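Local coordinates for protein Hcp1 family type VI secretion system effector (PDB 5XHH) that probably forms the ring-stacked tube of a type VI secretion system and travels with it as a secreted component, as Hcp proteins do, at residues K8-D13 against I79-L84; L56-Y61 against V125-S130; L28-N33 against L97-T102; T131-Y136 against T148-Y153. One frame throughout, in Å; residues are numbered along the deposited sequence.

Contact 1: K8-D13 against I79-L84; sequences KIDGID and IPQAIL
Asp-10 reaches across to Gln-81 with its carboxylate turned only 20° from the plane of the glutamine amide, the two side chains crossing obliquely. With CG beside its own backbone N (chi1 -76°), the aspartate lays OD2 near the Gln-81 backbone, where Gln-81 N gives Asp-10 OD2 a weak, bent hydrogen bond of 3.2 Å. The reverse link is straighter: Asp-10 N donates to Gln-81 O, almost along the C=O axis. Asp-10 OD2 also lies 3.5 Å from Pro-80 CB. A water ties the polar ends together, accepting from Lys-8 NZ at 2.7 Å and donating to Asp-10 OD1 and Gln-81 OE1; the extended lysine chain brings NZ to this water, and its positive charge may favour the ionised carboxylate through it. On the opposite face Ile-9 and Ile-79 cross obliquely, with Ile-9 CG2 3.9 Å from Ile-79 CG2. Lys-8 and Ile-83 form an antiparallel hydrogen-bonded pair, N to O 2.9 Å in both directions, and Ile-9 and Ala-82 the next, non-hydrogen-bonded pair. From Ile-9 a type II turn to Ile-12, closed by Ile-12 N to Ile-9 O, leads the chain away after the Asp-10 N to Gln-81 O bond. In the seven-stranded sheet of the barrel, strand 79-88 lies between strands 3-9 and 97-102, and the isoleucine face packs against Leu-69 and Tyr-72 of helix 66-75 and Leu-104 of strand 104-113.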
loop_
_atom_site.group_PDB
_atom_site.type_symbol
_atom_site.label_atom_id
_atom_site.label_comp_id
_atom_site.label_asym_id
_atom_site.label_seq_id
_atom_site.Cartn_x
_atom_site.Cartn_y
_atom_site.Cartn_z
ATOM N N LYS A 8 -0.604 4.007 -6.225
ATOM C CA LYS A 8 -1.251 3.735 -7.494
ATOM C C LYS A 8 -1.857 2.341 -7.413
ATOM O O LYS A 8 -1.129 1.351 -7.322
ATOM C CB LYS A 8 -0.239 3.834 -8.632
ATOM C CG LYS A 8 -0.831 3.530 -10.008
ATOM C CD LYS A 8 0.248 3.162 -11.014
ATOM C CE LYS A 8 -0.331 3.103 -12.425
ATOM N NZ LYS A 8 0.551 2.358 -13.342
ATOM N N ILE A 9 -3.183 2.254 -7.456
ATOM C CA ILE A 9 -3.886 0.982 -7.393
ATOM C C ILE A 9 -4.575 0.730 -8.728
ATOM O O ILE A 9 -5.370 1.558 -9.185
ATOM C CB ILE A 9 -4.908 0.958 -6.245
ATOM C CG1 ILE A 9 -4.226 1.253 -4.904
ATOM C CG2 ILE A 9 -5.599 -0.399 -6.204
ATOM C CD1 ILE A 9 -5.194 1.295 -3.744
ATOM N N ASP A 10 -4.280 -0.416 -9.346
ATOM C CA ASP A 10 -4.948 -0.782 -10.593
ATOM C C ASP A 10 -6.461 -0.753 -10.403
ATOM O O ASP A 10 -6.990 -1.337 -9.453
ATOM C CB ASP A 10 -4.516 -2.174 -11.054
ATOM C CG ASP A 10 -3.130 -2.202 -11.664
ATOM O OD1 ASP A 10 -2.548 -1.130 -11.912
ATOM O OD2 ASP A 10 -2.638 -3.316 -11.929
ATOM N N GLY A 11 -7.153 -0.052 -11.294
ATOM C CA GLY A 11 -8.595 0.031 -11.231
ATOM C C GLY A 11 -9.161 0.898 -10.124
ATOM O O GLY A 11 -10.383 1.059 -10.056
ATOM N N ILE A 12 -8.325 1.466 -9.259
ATOM C CA ILE A 12 -8.815 2.298 -8.161
ATOM C C ILE A 12 -8.067 3.619 -8.172
ATOM O O ILE A 12 -7.093 3.805 -7.434
ATOM C CB ILE A 12 -8.675 1.588 -6.799
ATOM C CG1 ILE A 12 -9.500 0.307 -6.793
ATOM C CG2 ILE A 12 -9.178 2.469 -5.659
ATOM C CD1 ILE A 12 -9.498 -0.416 -5.488
ATOM N N ASP A 13 -8.520 4.542 -9.011
ATOM C CA ASP A 13 -7.922 5.862 -9.072
ATOM C C ASP A 13 -8.161 6.638 -7.791
ATOM O O ASP A 13 -9.212 6.533 -7.152
ATOM C CB ASP A 13 -8.494 6.670 -10.233
ATOM C CG ASP A 13 -8.053 6.148 -11.574
ATOM O OD1 ASP A 13 -7.178 5.257 -11.604
ATOM O OD2 ASP A 13 -8.574 6.646 -12.589
ATOM N N ILE A 79 -6.770 -7.401 -7.321
ATOM C CA ILE A 79 -6.046 -6.248 -7.846
ATOM C C ILE A 79 -4.700 -6.743 -8.368
ATOM O O ILE A 79 -3.908 -7.274 -7.581
ATOM C CB ILE A 79 -5.833 -5.175 -6.774
ATOM C CG1 ILE A 79 -7.167 -4.670 -6.236
ATOM C CG2 ILE A 79 -4.989 -4.053 -7.336
ATOM C CD1 ILE A 79 -7.019 -3.852 -4.968
ATOM N N PRO A 80 -4.411 -6.616 -9.669
ATOM C CA PRO A 80 -3.103 -7.101 -10.176
ATOM C C PRO A 80 -1.900 -6.467 -9.496
ATOM O O PRO A 80 -1.031 -7.193 -9.004
ATOM C CB PRO A 80 -3.170 -6.770 -11.678
ATOM C CG PRO A 80 -4.659 -6.872 -11.996
ATOM C CD PRO A 80 -5.362 -6.330 -10.759
ATOM N N GLN A 81 -1.818 -5.138 -9.422
ATOM C CA GLN A 81 -0.664 -4.547 -8.757
ATOM C C GLN A 81 -1.022 -3.198 -8.140
ATOM O O GLN A 81 -2.065 -2.601 -8.436
ATOM C CB GLN A 81 0.542 -4.413 -9.711
ATOM C CG GLN A 81 0.567 -3.176 -10.568
ATOM C CD GLN A 81 1.935 -2.893 -11.200
ATOM O OE1 GLN A 81 2.163 -1.798 -11.686
ATOM N NE2 GLN A 81 2.835 -3.879 -11.204
ATOM N N ALA A 82 -0.135 -2.746 -7.253
ATOM C CA ALA A 82 -0.213 -1.436 -6.627
ATOM C C ALA A 82 1.207 -0.954 -6.389
ATOM O O ALA A 82 2.079 -1.751 -6.068
ATOM C CB ALA A 82 -0.981 -1.476 -5.295
ATOM N N ILE A 83 1.437 0.344 -6.540
ATOM C CA ILE A 83 2.774 0.907 -6.432
ATOM C C ILE A 83 2.737 2.019 -5.405
ATOM O O ILE A 83 1.977 2.983 -5.553
ATOM C CB ILE A 83 3.292 1.440 -7.775
ATOM C CG1 ILE A 83 3.273 0.334 -8.830
ATOM C CG2 ILE A 83 4.687 1.998 -7.586
ATOM C CD1 ILE A 83 3.649 0.807 -10.244
ATOM N N LEU A 84 3.553 1.892 -4.370
ATOM C CA LEU A 84 3.649 2.880 -3.312
ATOM C C LEU A 84 4.991 3.572 -3.473
ATOM O O LEU A 84 6.031 2.914 -3.478
ATOM C CB LEU A 84 3.510 2.215 -1.938
ATOM C CG LEU A 84 3.256 3.092 -0.710
ATOM C CD1 LEU A 84 3.060 2.222 0.536
ATOM C CD2 LEU A 84 4.399 4.059 -0.476
HETATM O O HOH W 1 0.050 -0.316 -13.681
#

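Contact 2: L56-Y61 against V125-S130; sequences LDFDHY and VELSFS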
loop_
_atom_site.group_PDB
_atom_site.type_symbol
_atom_site.label_atom_id
_atom_site.label_comp_id
_atom_site.label_asym_id
_atom_site.label_seq_id
_atom_site.Cartn_x
_atom_site.Cartn_y
_atom_site.Cartn_z
ATOM N N LEU A 56 -0.685 -4.455 3.925
ATOM C CA LEU A 56 -0.366 -3.040 3.860
ATOM C C LEU A 56 -1.480 -2.251 4.542
ATOM O O LEU A 56 -2.637 -2.313 4.115
ATOM C CB LEU A 56 -0.214 -2.601 2.406
ATOM C CG LEU A 56 -0.040 -1.085 2.246
ATOM C CD1 LEU A 56 1.288 -0.587 2.878
ATOM C CD2 LEU A 56 -0.117 -0.709 0.790
ATOM N N ASP A 57 -1.140 -1.526 5.610
ATOM C CA ASP A 57 -2.068 -0.607 6.263
ATOM C C ASP A 57 -1.719 0.810 5.814
ATOM O O ASP A 57 -0.568 1.229 5.942
ATOM C CB ASP A 57 -1.979 -0.760 7.789
ATOM C CG ASP A 57 -2.900 0.212 8.566
ATOM O OD1 ASP A 57 -2.886 1.433 8.313
ATOM O OD2 ASP A 57 -3.627 -0.251 9.464
ATOM N N PHE A 58 -2.692 1.548 5.280
ATOM C CA PHE A 58 -2.425 2.939 4.935
ATOM C C PHE A 58 -3.614 3.815 5.308
ATOM O O PHE A 58 -4.731 3.333 5.495
ATOM C CB PHE A 58 -2.040 3.113 3.451
ATOM C CG PHE A 58 -3.181 2.994 2.473
ATOM C CD1 PHE A 58 -3.902 4.114 2.090
ATOM C CD2 PHE A 58 -3.482 1.787 1.886
ATOM C CE1 PHE A 58 -4.949 4.016 1.179
ATOM C CE2 PHE A 58 -4.519 1.680 0.959
ATOM C CZ PHE A 58 -5.245 2.800 0.605
ATOM N N ASP A 59 -3.345 5.112 5.420
ATOM C CA ASP A 59 -4.341 6.127 5.767
ATOM C C ASP A 59 -4.422 7.135 4.625
ATOM O O ASP A 59 -3.392 7.509 4.042
ATOM C CB ASP A 59 -3.950 6.841 7.085
ATOM C CG ASP A 59 -5.081 7.693 7.681
ATOM O OD1 ASP A 59 -6.271 7.571 7.286
ATOM O OD2 ASP A 59 -4.764 8.507 8.572
ATOM N N HIS A 60 -5.633 7.563 4.282
ATOM C CA HIS A 60 -5.739 8.681 3.356
ATOM C C HIS A 60 -6.971 9.495 3.726
ATOM O O HIS A 60 -7.835 9.035 4.478
ATOM C CB HIS A 60 -5.800 8.206 1.893
ATOM C CG HIS A 60 -7.077 7.503 1.536
ATOM N ND1 HIS A 60 -7.802 7.802 0.400
ATOM C CD2 HIS A 60 -7.769 6.532 2.177
ATOM C CE1 HIS A 60 -8.884 7.045 0.360
ATOM N NE2 HIS A 60 -8.887 6.267 1.427
ATOM N N TYR A 61 -7.034 10.723 3.219
ATOM C CA TYR A 61 -8.283 11.469 3.309
ATOM C C TYR A 61 -9.339 10.756 2.481
ATOM O O TYR A 61 -9.029 10.145 1.458
ATOM C CB TYR A 61 -8.104 12.911 2.822
ATOM C CG TYR A 61 -7.273 13.750 3.756
ATOM C CD1 TYR A 61 -7.644 13.903 5.078
ATOM C CD2 TYR A 61 -6.124 14.388 3.318
ATOM C CE1 TYR A 61 -6.891 14.650 5.946
ATOM C CE2 TYR A 61 -5.351 15.155 4.188
ATOM C CZ TYR A 61 -5.748 15.273 5.500
ATOM O OH TYR A 61 -5.019 16.018 6.393
ATOM N N VAL A 125 -7.145 1.803 5.520
ATOM C CA VAL A 125 -7.356 0.761 4.528
ATOM C C VAL A 125 -6.290 -0.305 4.723
ATOM O O VAL A 125 -5.114 0.006 4.937
ATOM C CB VAL A 125 -7.286 1.320 3.089
ATOM C CG1 VAL A 125 -7.542 0.211 2.067
ATOM C CG2 VAL A 125 -8.260 2.476 2.909
ATOM N N GLU A 126 -6.696 -1.559 4.646
ATOM C CA GLU A 126 -5.763 -2.664 4.618
ATOM C C GLU A 126 -5.929 -3.410 3.308
ATOM O O GLU A 126 -7.061 -3.740 2.916
ATOM C CB GLU A 126 -5.973 -3.601 5.790
ATOM C CG GLU A 126 -5.620 -2.989 7.129
ATOM C CD GLU A 126 -5.789 -3.997 8.243
ATOM O OE1 GLU A 126 -5.679 -5.206 7.945
ATOM O OE2 GLU A 126 -6.034 -3.587 9.399
ATOM N N LEU A 127 -4.790 -3.660 2.652
ATOM C CA LEU A 127 -4.692 -4.434 1.422
ATOM C C LEU A 127 -3.787 -5.623 1.686
ATOM O O LEU A 127 -2.634 -5.452 2.100
ATOM C CB LEU A 127 -4.117 -3.607 0.274
ATOM C CG LEU A 127 -4.644 -2.216 -0.054
ATOM C CD1 LEU A 127 -3.780 -1.595 -1.131
ATOM C CD2 LEU A 127 -6.101 -2.258 -0.479
ATOM N N SER A 128 -4.297 -6.822 1.459
ATOM C CA SER A 128 -3.410 -7.966 1.508
ATOM C C SER A 128 -2.684 -8.069 0.178
ATOM O O SER A 128 -3.203 -7.661 -0.859
ATOM C CB SER A 128 -4.189 -9.244 1.798
ATOM O OG SER A 128 -5.039 -9.519 0.712
ATOM N N PHE A 129 -1.454 -8.574 0.217
ATOM C CA PHE A 129 -0.679 -8.768 -0.997
ATOM C C PHE A 129 0.107 -10.064 -0.871
ATOM O O PHE A 129 0.518 -10.453 0.225
ATOM C CB PHE A 129 0.276 -7.583 -1.272
ATOM C CG PHE A 129 1.257 -7.322 -0.162
ATOM C CD1 PHE A 129 0.933 -6.467 0.878
ATOM C CD2 PHE A 129 2.494 -7.938 -0.150
ATOM C CE1 PHE A 129 1.833 -6.226 1.912
ATOM C CE2 PHE A 129 3.397 -7.706 0.876
ATOM C CZ PHE A 129 3.061 -6.840 1.914
ATOM N N SER A 130 0.315 -10.735 -1.995
ATOM C CA SER A 130 1.117 -11.943 -1.931
ATOM C C SER A 130 2.574 -11.728 -2.314
ATOM O O SER A 130 3.406 -12.552 -1.938
ATOM C CB SER A 130 0.494 -13.048 -2.793
ATOM O OG SER A 130 0.057 -12.535 -4.016
#
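Strands 51-61 and 121-129 are antiparallel neighbours in the four-stranded sheet of the Hcp beta-barrel fold. Leu-56 opens the ladder, exchanging two 2.9 Å hydrogen bonds with Leu-127, N to O each way; Leu-56 N also lies in the plane of the Phe-129 ring, at the edge, 3.7 Å from Phe-129 CE1. Asp-57 comes next, on the other face, in a non-hydrogen-bonded pair with Glu-126. Their carboxylates approach to 4.1 Å between Asp-57 OD2 and Glu-126 OE2, a repulsion probably eased because Asp-57 OD1 is salt-bridged to Arg-31 and Glu-126 OE1 accepts from Asn-55 ND2. Phe-58 returns to the buried face and forms the second hydrogen-bonded pair, with Val-125. Its CG takes the crowded position between backbone N and carbonyl carbon (chi1 75°), which lays the ring alongside the valine. Val-125 CB sits 3.4 Å above the Phe-58 ring plane, off the ring centre toward the CE2-CZ side, and Phe-58 CE2 is 3.5 Å from Val-125 CB. Farther on, His-60 is held by Glu-123 and Asp-63, its NE2 4.1 Å from Val-125 CG2.

Contact 3: L28-N33 against L97-T102; sequences LSWRWN and LKYTFT
Tyr-99 projects between two tryptophans, and the packing is closest around its ring. Trp-32 turns its indole edge onto the tyrosine face at 88°, with Trp-32 NE1 3.7 Å above the plane over the ring centre and Trp-32 CZ2 3.5 Å from Tyr-99 CE1. On Trp-30 the roles reverse: the tyrosine edge points at the face of the six-membered ring, planes at 68° and offset, so that Trp-30 CH2 lies 3.4 Å from Tyr-99 CE2 and 3.3 Å from Tyr-99 OH. Both indoles reach inward with CG in the crowded position between backbone N and carbonyl carbon (chi1 near 61°). The four rings, with Phe-101, form an aromatic cluster that bridges the two sheets of the Hcp barrel, strand 29-36 belonging to one and strand 97-102 to the other; the nearest CA atoms, of Trp-32 and Tyr-99, are 11.0 Å apart, and side chains alone make the contact. Packing loosens toward the ends. Phe-101 directs its edge at the Trp-32 face with centroids 5.7 Å apart, and Leu-97 CD2 merely grazes Trp-30 CZ2 at 4.2 Å. On the more exposed side of strand 29-36, away from the cluster, Arg-31 NH1 donates to Ser-29 OG.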
loop_
_atom_site.group_PDB
_atom_site.type_symbol
_atom_site.label_atom_id
_atom_site.label_comp_id
_atom_site.label_asym_id
_atom_site.label_seq_id
_atom_site.Cartn_x
_atom_site.Cartn_y
_atom_site.Cartn_z
ATOM N N LEU A 28 -1.436 9.525 3.640
ATOM C CA LEU A 28 -0.999 10.206 4.853
ATOM C C LEU A 28 0.062 9.405 5.611
ATOM O O LEU A 28 1.033 9.983 6.098
ATOM C CB LEU A 28 -2.206 10.493 5.749
ATOM C CG LEU A 28 -3.278 11.379 5.079
ATOM C CD1 LEU A 28 -4.596 11.265 5.789
ATOM C CD2 LEU A 28 -2.806 12.852 5.005
ATOM N N SER A 29 -0.091 8.082 5.693
ATOM C CA SER A 29 0.864 7.219 6.380
ATOM C C SER A 29 0.583 5.776 5.983
ATOM O O SER A 29 -0.480 5.460 5.448
ATOM C CB SER A 29 0.782 7.387 7.900
ATOM O OG SER A 29 -0.420 6.858 8.406
ATOM N N TRP A 30 1.532 4.893 6.290
ATOM C CA TRP A 30 1.465 3.509 5.827
ATOM C C TRP A 30 2.410 2.674 6.671
ATOM O O TRP A 30 3.376 3.190 7.225
ATOM C CB TRP A 30 1.832 3.391 4.340
ATOM C CG TRP A 30 3.226 3.857 4.067
ATOM C CD1 TRP A 30 3.614 5.103 3.670
ATOM C CD2 TRP A 30 4.426 3.083 4.195
ATOM N NE1 TRP A 30 4.975 5.156 3.545
ATOM C CE2 TRP A 30 5.503 3.930 3.873
ATOM C CE3 TRP A 30 4.693 1.756 4.564
ATOM C CZ2 TRP A 30 6.840 3.490 3.887
ATOM C CZ3 TRP A 30 6.033 1.318 4.589
ATOM C CH2 TRP A 30 7.078 2.183 4.246
ATOM N N ARG A 31 2.138 1.374 6.741
ATOM C CA ARG A 31 3.039 0.447 7.413
ATOM C C ARG A 31 2.719 -0.982 6.986
ATOM O O ARG A 31 1.599 -1.298 6.579
ATOM C CB ARG A 31 2.965 0.583 8.944
ATOM C CG ARG A 31 1.709 0.029 9.605
ATOM C CD ARG A 31 0.545 1.007 9.479
ATOM N NE ARG A 31 0.888 2.359 9.918
ATOM C CZ ARG A 31 0.188 3.445 9.602
ATOM N NH1 ARG A 31 0.572 4.637 10.035
ATOM N NH2 ARG A 31 -0.891 3.344 8.840
ATOM N N TRP A 32 3.734 -1.836 7.097
ATOM C CA TRP A 32 3.627 -3.277 6.895
ATOM C C TRP A 32 4.884 -3.893 7.489
ATOM O O TRP A 32 5.848 -3.185 7.782
ATOM C CB TRP A 32 3.461 -3.647 5.412
ATOM C CG TRP A 32 4.626 -3.262 4.497
ATOM C CD1 TRP A 32 4.857 -2.046 3.936
ATOM C CD2 TRP A 32 5.684 -4.124 4.028
ATOM N NE1 TRP A 32 5.997 -2.086 3.154
ATOM C CE2 TRP A 32 6.521 -3.350 3.196
ATOM C CE3 TRP A 32 6.007 -5.464 4.242
ATOM C CZ2 TRP A 32 7.656 -3.877 2.573
ATOM C CZ3 TRP A 32 7.128 -5.995 3.614
ATOM C CH2 TRP A 32 7.941 -5.200 2.795
ATOM N N ASN A 33 4.862 -5.211 7.699
ATOM C CA ASN A 33 6.083 -5.862 8.152
ATOM C C ASN A 33 6.141 -7.306 7.677
ATOM O O ASN A 33 5.131 -7.928 7.342
ATOM C CB ASN A 33 6.270 -5.783 9.688
ATOM C CG ASN A 33 5.317 -6.669 10.472
ATOM O OD1 ASN A 33 5.467 -7.897 10.514
ATOM N ND2 ASN A 33 4.363 -6.040 11.153
ATOM N N LEU A 97 12.034 5.988 -2.587
ATOM C CA LEU A 97 11.548 4.698 -2.088
ATOM C C LEU A 97 10.323 4.216 -2.856
ATOM O O LEU A 97 9.364 4.975 -3.036
ATOM C CB LEU A 97 11.237 4.789 -0.581
ATOM C CG LEU A 97 10.689 3.552 0.151
ATOM C CD1 LEU A 97 11.675 2.351 0.133
ATOM C CD2 LEU A 97 10.280 3.921 1.594
ATOM N N LYS A 98 10.325 2.938 -3.254
ATOM C CA LYS A 98 9.199 2.377 -4.005
ATOM C C LYS A 98 8.919 0.931 -3.600
ATOM O O LYS A 98 9.836 0.115 -3.520
ATOM C CB LYS A 98 9.470 2.464 -5.513
ATOM C CG LYS A 98 8.424 1.818 -6.404
ATOM C CD LYS A 98 8.588 2.311 -7.872
ATOM C CE LYS A 98 8.010 1.325 -8.870
ATOM N NZ LYS A 98 7.886 1.821 -10.302
ATOM N N TYR A 99 7.656 0.616 -3.327
ATOM C CA TYR A 99 7.209 -0.759 -3.151
ATOM C C TYR A 99 6.221 -1.094 -4.259
ATOM O O TYR A 99 5.254 -0.354 -4.480
ATOM C CB TYR A 99 6.526 -0.992 -1.795
ATOM C CG TYR A 99 7.335 -0.614 -0.581
ATOM C CD1 TYR A 99 8.322 -1.454 -0.085
ATOM C CD2 TYR A 99 7.087 0.569 0.091
ATOM C CE1 TYR A 99 9.065 -1.104 1.050
ATOM C CE2 TYR A 99 7.818 0.929 1.205
ATOM C CZ TYR A 99 8.803 0.085 1.679
ATOM O OH TYR A 99 9.504 0.453 2.786
ATOM N N THR A 100 6.440 -2.213 -4.924
ATOM C CA THR A 100 5.531 -2.724 -5.947
ATOM C C THR A 100 4.926 -4.009 -5.399
ATOM O O THR A 100 5.639 -4.993 -5.185
ATOM C CB THR A 100 6.266 -2.963 -7.268
ATOM O OG1 THR A 100 6.795 -1.717 -7.735
ATOM C CG2 THR A 100 5.326 -3.506 -8.305
ATOM N N PHE A 101 3.629 -3.979 -5.131
ATOM C CA PHE A 101 2.892 -5.121 -4.613
ATOM C C PHE A 101 2.099 -5.739 -5.757
ATOM O O PHE A 101 1.661 -5.036 -6.674
ATOM C CB PHE A 101 1.914 -4.724 -3.498
ATOM C CG PHE A 101 2.510 -3.884 -2.398
ATOM C CD1 PHE A 101 2.517 -2.501 -2.485
ATOM C CD2 PHE A 101 3.001 -4.476 -1.246
ATOM C CE1 PHE A 101 3.042 -1.721 -1.445
ATOM C CE2 PHE A 101 3.523 -3.717 -0.219
ATOM C CZ PHE A 101 3.547 -2.341 -0.313
ATOM N N THR A 102 1.904 -7.057 -5.697
ATOM C CA THR A 102 1.036 -7.696 -6.677
ATOM C C THR A 102 0.026 -8.600 -5.992
ATOM O O THR A 102 0.246 -9.072 -4.875
ATOM C CB THR A 102 1.810 -8.542 -7.704
ATOM O OG1 THR A 102 2.327 -9.707 -7.061
ATOM C CG2 THR A 102 2.925 -7.750 -8.348
#

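Contact 4: T131-Y136 against T148-Y153; sequences TVKQEY and TITAGY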
loop_
_atom_site.group_PDB
_atom_site.type_symbol
_atom_site.label_atom_id
_atom_site.label_comp_id
_atom_site.label_asym_id
_atom_site.label_seq_id
_atom_site.Cartn_x
_atom_site.Cartn_y
_atom_site.Cartn_z
ATOM N N THR A 131 2.917 -10.646 -3.022
ATOM C CA THR A 131 4.316 -10.380 -3.335
ATOM C C THR A 131 4.616 -8.897 -3.200
ATOM O O THR A 131 3.770 -8.043 -3.497
ATOM C CB THR A 131 4.720 -10.813 -4.760
ATOM O OG1 THR A 131 4.448 -9.740 -5.668
ATOM C CG2 THR A 131 3.963 -12.056 -5.210
ATOM N N VAL A 132 5.849 -8.599 -2.787
ATOM C CA VAL A 132 6.301 -7.216 -2.669
ATOM C C VAL A 132 7.728 -7.122 -3.173
ATOM O O VAL A 132 8.550 -8.015 -2.936
ATOM C CB VAL A 132 6.203 -6.676 -1.222
ATOM C CG1 VAL A 132 7.013 -7.514 -0.254
ATOM C CG2 VAL A 132 6.639 -5.202 -1.149
ATOM N N LYS A 133 8.024 -6.027 -3.862
ATOM C CA LYS A 133 9.380 -5.756 -4.319
ATOM C C LYS A 133 9.697 -4.312 -3.992
ATOM O O LYS A 133 8.961 -3.408 -4.400
ATOM C CB LYS A 133 9.526 -6.009 -5.819
ATOM C CG LYS A 133 10.784 -5.404 -6.389
ATOM C CD LYS A 133 11.139 -6.010 -7.733
ATOM C CE LYS A 133 12.380 -6.897 -7.614
ATOM N NZ LYS A 133 12.945 -7.322 -8.939
ATOM N N GLN A 134 10.777 -4.080 -3.263
ATOM C CA GLN A 134 11.142 -2.721 -2.909
ATOM C C GLN A 134 12.394 -2.302 -3.665
ATOM O O GLN A 134 13.295 -3.113 -3.898
ATOM C CB GLN A 134 11.317 -2.571 -1.388
ATOM C CG GLN A 134 12.647 -2.926 -0.797
ATOM C CD GLN A 134 12.682 -2.690 0.731
ATOM O OE1 GLN A 134 13.226 -1.692 1.209
ATOM N NE2 GLN A 134 12.112 -3.614 1.481
ATOM N N GLU A 135 12.412 -1.029 -4.055
ATOM C CA GLU A 135 13.524 -0.356 -4.702
ATOM C C GLU A 135 13.853 0.902 -3.918
ATOM O O GLU A 135 12.973 1.728 -3.663
ATOM C CB GLU A 135 13.178 0.024 -6.149
ATOM C CG GLU A 135 12.836 -1.168 -7.022
ATOM C CD GLU A 135 12.262 -0.753 -8.367
ATOM O OE1 GLU A 135 11.107 -1.132 -8.655
ATOM O OE2 GLU A 135 12.957 -0.031 -9.115
ATOM N N TYR A 136 15.115 1.042 -3.544
ATOM C CA TYR A 136 15.639 2.209 -2.860
ATOM C C TYR A 136 16.695 2.843 -3.752
ATOM O O TYR A 136 17.538 2.139 -4.306
ATOM C CB TYR A 136 16.247 1.813 -1.496
ATOM C CG TYR A 136 16.838 2.983 -0.737
ATOM C CD1 TYR A 136 16.057 3.733 0.139
ATOM C CD2 TYR A 136 18.173 3.342 -0.897
ATOM C CE1 TYR A 136 16.589 4.814 0.815
ATOM C CE2 TYR A 136 18.710 4.420 -0.227
ATOM C CZ TYR A 136 17.919 5.145 0.634
ATOM O OH TYR A 136 18.445 6.212 1.317
ATOM N N THR A 148 20.384 1.892 -7.534
ATOM C CA THR A 148 19.206 1.355 -6.859
ATOM C C THR A 148 19.484 -0.019 -6.264
ATOM O O THR A 148 19.980 -0.914 -6.952
ATOM C CB THR A 148 18.003 1.258 -7.805
ATOM O OG1 THR A 148 18.045 0.011 -8.508
ATOM C CG2 THR A 148 18.002 2.404 -8.806
ATOM N N ILE A 149 19.127 -0.181 -4.991
ATOM C CA ILE A 149 19.114 -1.468 -4.305
ATOM C C ILE A 149 17.692 -2.005 -4.370
ATOM O O ILE A 149 16.737 -1.267 -4.114
ATOM C CB ILE A 149 19.582 -1.318 -2.846
ATOM C CG1 ILE A 149 20.820 -0.425 -2.779
ATOM C CG2 ILE A 149 19.845 -2.666 -2.208
ATOM C CD1 ILE A 149 21.968 -0.943 -3.587
ATOM N N THR A 150 17.542 -3.280 -4.715
ATOM C CA THR A 150 16.224 -3.859 -4.902
ATOM C C THR A 150 16.179 -5.239 -4.268
ATOM O O THR A 150 17.176 -5.965 -4.248
ATOM C CB THR A 150 15.846 -3.976 -6.393
ATOM O OG1 THR A 150 16.014 -2.714 -7.043
ATOM C CG2 THR A 150 14.406 -4.368 -6.533
ATOM N N ALA A 151 15.008 -5.599 -3.762
ATOM C CA ALA A 151 14.805 -6.934 -3.229
ATOM C C ALA A 151 13.308 -7.193 -3.189
ATOM O O ALA A 151 12.529 -6.287 -2.908
ATOM C CB ALA A 151 15.401 -7.082 -1.828
ATOM N N GLY A 152 12.916 -8.423 -3.464
ATOM C CA GLY A 152 11.506 -8.738 -3.504
ATOM C C GLY A 152 11.283 -10.183 -3.149
ATOM O O GLY A 152 12.193 -11.014 -3.237
ATOM N N TYR A 153 10.046 -10.479 -2.756
ATOM C CA TYR A 153 9.706 -11.840 -2.392
ATOM C C TYR A 153 8.233 -12.099 -2.681
ATOM O O TYR A 153 7.367 -11.219 -2.513
ATOM C CB TYR A 153 10.037 -12.107 -0.913
ATOM C CG TYR A 153 10.097 -13.563 -0.490
ATOM C CD1 TYR A 153 11.257 -14.319 -0.667
ATOM C CD2 TYR A 153 9.012 -14.171 0.122
ATOM C CE1 TYR A 153 11.318 -15.650 -0.259
ATOM C CE2 TYR A 153 9.066 -15.495 0.532
ATOM C CZ TYR A 153 10.221 -16.227 0.342
ATOM O OH TYR A 153 10.268 -17.544 0.760
#
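Lys-133 bends at chi3 (-109°) over the methyl of Thr-150, bringing Lys-133 CE to 3.4 Å from Thr-150 CG2, tighter than usual for two carbons. Thr-150 CG2, anti to its backbone N, lies 3.1 Å from Gln-134 O, while the threonine hydroxyl faces the other way along the strand, with Thr-150 OG1 3.5 Å from Glu-135 CG. Glu-135 and Thr-150 run side by side, pointing the same way. Strands 131-137 and 148-154 form a beta hairpin, and the axes of 131-136 and 148-153 run antiparallel at 173°. Val-132 with Tyr-153, Gln-134 with Ala-151 and Tyr-136 with Ile-149 are hydrogen-bonded pairs, each joined in both directions. Between the first two, where Gly-152 has no side chain, the main chains come close, Gly-152 CA lying 3.8 Å from Lys-133 CA. On its other flank strand 131-137 bonds to strand 97-102, and Thr-131 OG1 to Thr-102 OG1. With six backbone hydrogen bonds, cohesion here comes mainly from the main chain, side chains adding a few touches such as Lys-133 on Thr-150.

Along the chain, contacts 1, 2 and 3 cross one another, their segments alternating, and contact 4 follows in series. Strands 3-9, 79-88, 97-102, 131-137 and 148-154 lie consecutively in the seven-stranded sheet, so contacts 1 and 4 belong to that sheet, with centres about 17 Å apart and no touch. Contact 2 lies in the four-stranded sheet, its centre about 8 Å from that of contact 3, which spans the two sheets. Leu-84 meets Leu-56 and Ile-9 meets Leu-127 where contacts 1 and 2 face each other across the interior. The chain turns at Ser-130 from contact 2 into contact 4, changing sheets. Sequence-distant strands are thereby interlocked into one compact barrel, consistent with the Hcp family.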